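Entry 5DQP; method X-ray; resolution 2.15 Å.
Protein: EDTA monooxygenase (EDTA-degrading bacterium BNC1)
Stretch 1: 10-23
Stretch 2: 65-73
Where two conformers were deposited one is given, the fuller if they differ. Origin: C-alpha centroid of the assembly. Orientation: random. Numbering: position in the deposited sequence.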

ATOM      1  N   SER A  10      -6.022  17.815   3.964  1.00 19.83           N
ATOM      2  CA  SER A  10      -7.419  17.388   4.040  1.00 19.44           C
ATOM      3  C   SER A  10      -7.511  15.912   4.411  1.00 20.04           C
ATOM      4  O   SER A  10      -6.997  15.059   3.680  1.00 18.87           O
ATOM      5  CB  SER A  10      -8.151  17.619   2.714  1.00 18.61           C
ATOM      6  OG  SER A  10      -7.476  16.982   1.619  1.00 23.79           O
ATOM      7  N   TRP A  11      -8.155  15.619   5.541  0.56 22.42           N
ATOM      8  CA  TRP A  11      -8.497  14.236   5.839  0.56 25.88           C
ATOM      9  C   TRP A  11      -9.275  13.660   4.672  0.56 22.56           C
ATOM     10  O   TRP A  11     -10.123  14.330   4.073  0.56 22.19           O
ATOM     11  CB  TRP A  11      -9.364  14.108   7.086  0.56 24.60           C
ATOM     12  CG  TRP A  11      -8.754  14.398   8.380  0.56 25.38           C
ATOM     13  CD1 TRP A  11      -8.269  15.599   8.813  0.56 24.97           C
ATOM     14  CD2 TRP A  11      -8.642  13.492   9.486  0.56 29.55           C
ATOM     15  NE1 TRP A  11      -7.831  15.489  10.112  0.56 27.82           N
ATOM     16  CE2 TRP A  11      -8.049  14.207  10.549  0.56 29.84           C
ATOM     17  CE3 TRP A  11      -8.979  12.144   9.678  0.56 26.84           C
ATOM     18  CZ2 TRP A  11      -7.776  13.616  11.789  0.56 30.81           C
ATOM     19  CZ3 TRP A  11      -8.711  11.560  10.907  0.56 29.79           C
ATOM     20  CH2 TRP A  11      -8.112  12.293  11.947  0.56 31.25           C
ATOM     21  N   LEU A  12      -9.025  12.400   4.379  1.00 23.89           N
ATOM     22  CA  LEU A  12      -9.709  11.755   3.266  1.00 22.26           C
ATOM     23  C   LEU A  12     -10.387  10.433   3.607  1.00 18.91           C
ATOM     24  O   LEU A  12     -10.965   9.810   2.710  1.00 22.32           O
ATOM     25  CB  LEU A  12      -8.732  11.539   2.095  1.00 17.85           C
ATOM     26  CG  LEU A  12      -9.314  12.071   0.772  1.00 28.54           C
ATOM     27  CD1 LEU A  12      -9.593  13.589   0.818  1.00 25.89           C
ATOM     28  CD2 LEU A  12      -8.416  11.731  -0.406  1.00 24.34           C
ATOM     29  N   ASN A  13     -10.387  10.014   4.864  1.00 19.05           N
ATOM     30  CA  ASN A  13     -10.908   8.690   5.210  1.00 21.35           C
ATOM     31  C   ASN A  13     -12.398   8.527   4.919  1.00 22.28           C
ATOM     32  O   ASN A  13     -13.226   9.369   5.291  1.00 19.30           O
ATOM     33  CB  ASN A  13     -10.673   8.409   6.690  1.00 23.19           C
ATOM     34  CG  ASN A  13      -9.216   8.257   7.018  1.00 21.64           C
ATOM     35  OD1 ASN A  13      -8.502   9.227   7.091  1.00 23.21           O
ATOM     36  ND2 ASN A  13      -8.778   7.036   7.221  1.00 21.41           N
ATOM     37  N   SER A  14     -12.736   7.402   4.301  1.00 18.73           N
ATOM     38  CA  SER A  14     -14.098   6.834   4.337  1.00 20.43           C
ATOM     39  C   SER A  14     -15.104   7.879   3.862  1.00 19.06           C
ATOM     40  O   SER A  14     -14.911   8.473   2.789  1.00 22.91           O
ATOM     41  CB  SER A  14     -14.344   6.280   5.741  1.00 20.45           C
ATOM     42  OG  SER A  14     -15.638   5.701   5.819  1.00 20.40           O
ATOM     43  N   SER A  15     -16.197   8.123   4.595  1.00 22.99           N
ATOM     44  CA  SER A  15     -17.304   8.942   4.115  1.00 20.47           C
ATOM     45  C   SER A  15     -17.332  10.324   4.742  1.00 19.82           C
ATOM     46  O   SER A  15     -18.227  11.113   4.437  1.00 19.89           O
ATOM     47  CB  SER A  15     -18.637   8.231   4.383  1.00 18.28           C
ATOM     48  OG  SER A  15     -18.752   7.885   5.752  1.00 18.58           O
ATOM     49  N   GLY A  16     -16.365  10.642   5.587  1.00 17.32           N
ATOM     50  CA  GLY A  16     -16.413  11.835   6.409  1.00 23.20           C
ATOM     51  C   GLY A  16     -16.182  11.490   7.867  1.00 25.74           C
ATOM     52  O   GLY A  16     -16.252  10.335   8.277  1.00 22.19           O
ATOM     53  N   VAL A  17     -15.917  12.548   8.655  1.00 23.25           N
ATOM     54  CA  VAL A  17     -15.625  12.366  10.073  1.00 25.07           C
ATOM     55  C   VAL A  17     -16.891  12.085  10.886  1.00 25.07           C
ATOM     56  O   VAL A  17     -16.829  11.376  11.894  1.00 26.03           O
ATOM     57  CB  VAL A  17     -14.853  13.567  10.658  1.00 29.77           C
ATOM     58  CG1 VAL A  17     -15.593  14.837  10.429  1.00 28.72           C
ATOM     59  CG2 VAL A  17     -14.658  13.380  12.161  1.00 29.81           C
ATOM     60  N   LEU A  18     -18.053  12.593  10.484  1.00 23.42           N
ATOM     61  CA  LEU A  18     -19.241  12.327  11.283  1.00 21.92           C
ATOM     62  C   LEU A  18     -19.643  10.850  11.189  1.00 23.29           C
ATOM     63  O   LEU A  18     -19.581  10.249  10.110  1.00 21.36           O
ATOM     64  CB  LEU A  18     -20.396  13.234  10.864  1.00 16.95           C
ATOM     65  CG  LEU A  18     -20.119  14.722  11.093  1.00 24.64           C
ATOM     66  CD1 LEU A  18     -21.395  15.532  10.892  1.00 28.91           C
ATOM     67  CD2 LEU A  18     -19.442  15.042  12.478  1.00 29.41           C
ATOM     68  N   PRO A  19     -20.095  10.245  12.296  1.00 20.39           N
ATOM     69  CA  PRO A  19     -20.340   8.790  12.293  1.00 20.09           C
ATOM     70  C   PRO A  19     -21.434   8.334  11.341  1.00 23.43           C
ATOM     71  O   PRO A  19     -21.380   7.198  10.847  1.00 20.61           O
ATOM     72  CB  PRO A  19     -20.713   8.493  13.760  1.00 23.67           C
ATOM     73  CG  PRO A  19     -21.237   9.823  14.303  1.00 19.44           C
ATOM     74  CD  PRO A  19     -20.343  10.855  13.620  1.00 19.75           C
ATOM     75  N   ASN A  20     -22.446   9.154  11.086  1.00 22.71           N
ATOM     76  CA  ASN A  20     -23.478   8.765  10.139  1.00 23.60           C
ATOM     77  C   ASN A  20     -23.180   9.221   8.705  1.00 22.41           C
ATOM     78  O   ASN A  20     -24.072   9.167   7.855  1.00 21.25           O
ATOM     79  CB  ASN A  20     -24.834   9.315  10.589  1.00 24.77           C
ATOM     80  CG  ASN A  20     -25.971   8.564   9.983  1.00 23.32           C
ATOM     81  OD1 ASN A  20     -25.917   7.337   9.853  1.00 30.70           O
ATOM     82  ND2 ASN A  20     -26.988   9.289   9.549  1.00 27.24           N
ATOM     83  N   SER A  21     -21.950   9.670   8.421  1.00 22.65           N
ATOM     84  CA  SER A  21     -21.687  10.327   7.144  1.00 21.67           C
ATOM     85  C   SER A  21     -21.943   9.395   5.974  1.00 23.48           C
ATOM     86  O   SER A  21     -22.300   9.858   4.888  1.00 16.99           O
ATOM     87  CB  SER A  21     -20.257  10.894   7.104  1.00 17.62           C
ATOM     88  OG  SER A  21     -19.246   9.907   7.313  1.00 22.32           O
ATOM     89  N   TRP A  22     -21.817   8.078   6.170  1.00 18.72           N
ATOM     90  CA  TRP A  22     -21.998   7.219   5.008  1.00 19.31           C
ATOM     91  C   TRP A  22     -23.452   7.061   4.595  1.00 20.27           C
ATOM     92  O   TRP A  22     -23.712   6.505   3.522  1.00 19.63           O
ATOM     93  CB  TRP A  22     -21.380   5.845   5.233  1.00 16.57           C
ATOM     94  CG  TRP A  22     -21.903   5.051   6.378  1.00 20.52           C
ATOM     95  CD1 TRP A  22     -22.684   5.492   7.422  1.00 18.01           C
ATOM     96  CD2 TRP A  22     -21.671   3.650   6.613  1.00 18.55           C
ATOM     97  NE1 TRP A  22     -22.921   4.455   8.290  1.00 18.14           N
ATOM     98  CE2 TRP A  22     -22.330   3.313   7.813  1.00 20.78           C
ATOM     99  CE3 TRP A  22     -20.982   2.645   5.913  1.00 23.57           C
ATOM    100  CZ2 TRP A  22     -22.315   2.009   8.339  1.00 21.00           C
ATOM    101  CZ3 TRP A  22     -20.970   1.344   6.438  1.00 16.83           C
ATOM    102  CH2 TRP A  22     -21.618   1.048   7.636  1.00 20.05           C
ATOM    103  N   ASN A  23     -24.397   7.507   5.418  1.00 23.15           N
ATOM    104  CA  ASN A  23     -25.799   7.588   5.048  1.00 19.46           C
ATOM    105  C   ASN A  23     -26.204   8.978   4.529  1.00 23.87           C
ATOM    106  O   ASN A  23     -27.375   9.181   4.211  1.00 20.67           O
ATOM    107  CB  ASN A  23     -26.683   7.200   6.246  1.00 19.95           C
ATOM    108  CG  ASN A  23     -26.733   5.697   6.477  1.00 24.58           C
ATOM    109  OD1 ASN A  23     -26.945   4.910   5.539  1.00 21.82           O
ATOM    110  ND2 ASN A  23     -26.534   5.286   7.732  1.00 23.41           N
ATOM    111  N   PRO A  65     -22.850  -0.411  14.633  1.00 28.28           N
ATOM    112  CA  PRO A  65     -23.852  -0.068  13.603  1.00 27.61           C
ATOM    113  C   PRO A  65     -24.128   1.424  13.464  1.00 32.84           C
ATOM    114  O   PRO A  65     -24.681   1.849  12.444  1.00 32.91           O
ATOM    115  CB  PRO A  65     -25.119  -0.798  14.072  1.00 29.20           C
ATOM    116  CG  PRO A  65     -24.662  -1.812  15.051  1.00 31.68           C
ATOM    117  CD  PRO A  65     -23.399  -1.285  15.685  1.00 25.34           C
ATOM    118  N   LYS A  66     -23.803   2.227  14.459  1.00 26.68           N
ATOM    119  CA  LYS A  66     -24.063   3.654  14.393  1.00 32.75           C
ATOM    120  C   LYS A  66     -22.871   4.466  13.895  1.00 31.34           C
ATOM    121  O   LYS A  66     -22.949   5.701  13.888  1.00 30.02           O
ATOM    122  CB  LYS A  66     -24.469   4.167  15.775  1.00 36.35           C
ATOM    123  CG  LYS A  66     -25.663   3.449  16.377  1.00 36.81           C
ATOM    124  CD  LYS A  66     -26.898   3.664  15.519  1.00 44.49           C
ATOM    125  CE  LYS A  66     -28.147   3.041  16.146  1.00 53.21           C
ATOM    126  NZ  LYS A  66     -29.391   3.378  15.394  1.00 53.05           N
ATOM    127  N   VAL A  67     -21.765   3.828  13.514  1.00 26.77           N
ATOM    128  CA  VAL A  67     -20.540   4.562  13.188  1.00 24.18           C
ATOM    129  C   VAL A  67     -19.938   3.994  11.916  1.00 25.08           C
ATOM    130  O   VAL A  67     -19.538   2.825  11.877  1.00 22.65           O
ATOM    131  CB  VAL A  67     -19.503   4.523  14.320  1.00 27.91           C
ATOM    132  CG1 VAL A  67     -18.274   5.303  13.905  1.00 26.34           C
ATOM    133  CG2 VAL A  67     -20.097   5.096  15.609  1.00 23.05           C
ATOM    134  N   ARG A  68     -19.873   4.816  10.884  1.00 23.83           N
ATOM    135  CA  ARG A  68     -19.219   4.398   9.662  1.00 16.53           C
ATOM    136  C   ARG A  68     -17.824   3.851   9.982  1.00 24.45           C
ATOM    137  O   ARG A  68     -17.161   4.337  10.918  1.00 21.88           O
ATOM    138  CB  ARG A  68     -19.157   5.573   8.679  1.00 17.88           C
ATOM    139  CG  ARG A  68     -18.498   6.815   9.233  1.00 21.10           C
ATOM    140  CD  ARG A  68     -17.077   6.947   8.730  1.00 22.38           C
ATOM    141  NE  ARG A  68     -16.335   7.934   9.503  1.00 24.51           N
ATOM    142  CZ  ARG A  68     -15.943   7.758  10.766  1.00 26.13           C
ATOM    143  NH1 ARG A  68     -16.226   6.625  11.421  1.00 28.35           N
ATOM    144  NH2 ARG A  68     -15.275   8.717  11.392  1.00 29.76           N
ATOM    145  N   PRO A  69     -17.365   2.818   9.267  1.00 20.57           N
ATOM    146  CA  PRO A  69     -15.980   2.350   9.458  1.00 20.15           C
ATOM    147  C   PRO A  69     -15.004   3.400   8.938  1.00 23.37           C
ATOM    148  O   PRO A  69     -15.131   3.873   7.811  1.00 23.30           O
ATOM    149  CB  PRO A  69     -15.920   1.060   8.632  1.00 25.87           C
ATOM    150  CG  PRO A  69     -16.981   1.217   7.587  1.00 24.57           C
ATOM    151  CD  PRO A  69     -18.066   2.088   8.187  1.00 15.93           C
ATOM    152  N   GLU A  70     -14.057   3.793   9.785  1.00 20.92           N
ATOM    153  CA  GLU A  70     -13.156   4.887   9.434  1.00 26.83           C
ATOM    154  C   GLU A  70     -12.026   4.436   8.515  1.00 23.33           C
ATOM    155  O   GLU A  70     -11.526   5.232   7.712  1.00 25.09           O
ATOM    156  CB  GLU A  70     -12.554   5.516  10.701  1.00 23.19           C
ATOM    157  CG  GLU A  70     -11.872   6.851  10.400  1.00 33.59           C
ATOM    158  CD  GLU A  70     -11.291   7.535  11.635  1.00 39.85           C
ATOM    159  OE1 GLU A  70     -10.382   8.401  11.491  1.00 35.79           O
ATOM    160  OE2 GLU A  70     -11.742   7.206  12.752  1.00 41.40           O
ATOM    161  N   TYR A  71     -11.634   3.165   8.604  1.00 20.78           N
ATOM    162  CA  TYR A  71     -10.457   2.638   7.927  1.00 24.79           C
ATOM    163  C   TYR A  71     -10.833   1.496   6.986  1.00 23.32           C
ATOM    164  O   TYR A  71     -10.421   0.347   7.192  1.00 25.87           O
ATOM    165  CB  TYR A  71      -9.437   2.173   8.965  1.00 22.52           C
ATOM    166  CG  TYR A  71      -9.377   3.038  10.230  1.00 19.57           C
ATOM    167  CD1 TYR A  71      -8.922   4.350  10.177  1.00 24.31           C
ATOM    168  CD2 TYR A  71      -9.742   2.525  11.470  1.00 25.98           C
ATOM    169  CE1 TYR A  71      -8.841   5.137  11.320  1.00 24.40           C
ATOM    170  CE2 TYR A  71      -9.671   3.315  12.631  1.00 22.69           C
ATOM    171  CZ  TYR A  71      -9.206   4.603  12.540  1.00 23.52           C
ATOM    172  OH  TYR A  71      -9.119   5.380  13.656  1.00 23.91           O
ATOM    173  N   PRO A  72     -11.596   1.771   5.923  1.00 27.46           N
ATOM    174  CA  PRO A  72     -12.005   0.665   5.040  1.00 31.68           C
ATOM    175  C   PRO A  72     -10.852   0.046   4.228  1.00 25.66           C
ATOM    176  O   PRO A  72     -11.027  -1.069   3.719  1.00 26.33           O
ATOM    177  CB  PRO A  72     -13.084   1.304   4.138  1.00 21.26           C
ATOM    178  CG  PRO A  72     -12.799   2.764   4.190  1.00 24.07           C
ATOM    179  CD  PRO A  72     -12.247   3.042   5.559  1.00 23.81           C
ATOM    180  N   PHE A  73      -9.690   0.701   4.114  1.00 20.89           N
ATOM    181  CA  PHE A  73      -8.578   0.211   3.302  1.00 20.72           C
ATOM    182  C   PHE A  73      -7.240   0.495   3.972  1.00 25.14           C
ATOM    183  O   PHE A  73      -7.082   1.488   4.692  1.00 21.40           O
ATOM    184  CB  PHE A  73      -8.490   0.878   1.934  1.00 21.89           C
ATOM    185  CG  PHE A  73      -9.614   0.584   1.035  1.00 21.81           C
ATOM    186  CD1 PHE A  73      -9.736  -0.666   0.435  1.00 25.22           C
ATOM    187  CD2 PHE A  73     -10.539   1.572   0.738  1.00 22.41           C
ATOM    188  CE1 PHE A  73     -10.782  -0.934  -0.427  1.00 20.59           C
ATOM    189  CE2 PHE A  73     -11.580   1.315  -0.115  1.00 22.71           C
ATOM    190  CZ  PHE A  73     -11.706   0.049  -0.704  1.00 25.37           C
TER
HETATM  191  O   HOH W   1     -24.610   4.651  10.910  1.00 34.99           O

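Neither stretch offers the other a paired strand; loop packs on loop, burying 610 Å² in all, and backbone carbonyls do most of the accepting. Trp-11, at the end of a strand, makes a modest start: the edge of its ring meets the carboxylate of Glu-70, CZ3 lying 3.6 Å from OE1. Asn-13 points toward stretch 2 and gives a weak hydrogen bond from ND2 to Glu-70 O (3.3 Å), while its own carbonyl begins a type II' turn that ends at Gly-16. Inside that turn Ser-14, with chi1 in t, donates OG to Pro-69 O at 2.8 Å. Serine fits this buried spot: Ser-14 OG reaches the carbonyl while Ser-14 CB packs close by, 3.6 Å from Glu-70 O and 3.9 Å from Pro-72 CD.

The turn delivers Gly-16 O to the central residue, Arg-68, whose NE donates to it at 2.7 Å and 162°. Gly-16 has phi/psi of 128/166, where a CB would jam against the preceding carbonyl and crowd Ser-21 CB, so the position calls for glycine. Arg-68, the residue most covered by stretch 1, lies beside a chain of small hydroxyls: Ser-15 OG donates to Ser-21 OG (2.6 Å), which donates to Leu-18 O (2.8 Å). Leu-18 O in turn lies over one face of the guanidinium.

Pro-19 then supplies both kinds of contact. Its carbonyl O accepts from Arg-68 N (2.8 Å), tying backbone to backbone, and its CB packs 3.9 Å from Val-67 CG2. Trp-22 closes the buried side with one face of its indole: Arg-68 CB stands 3.6 Å from the centroid of the five-membered ring, and Pro-69 CD 3.7 Å from that of the six-membered ring. Its NE1 donates to a water 3.1 Å away, which donates to Asn-20 OD1 and Pro-65 O, each at 3.2 Å, bridging the stretches.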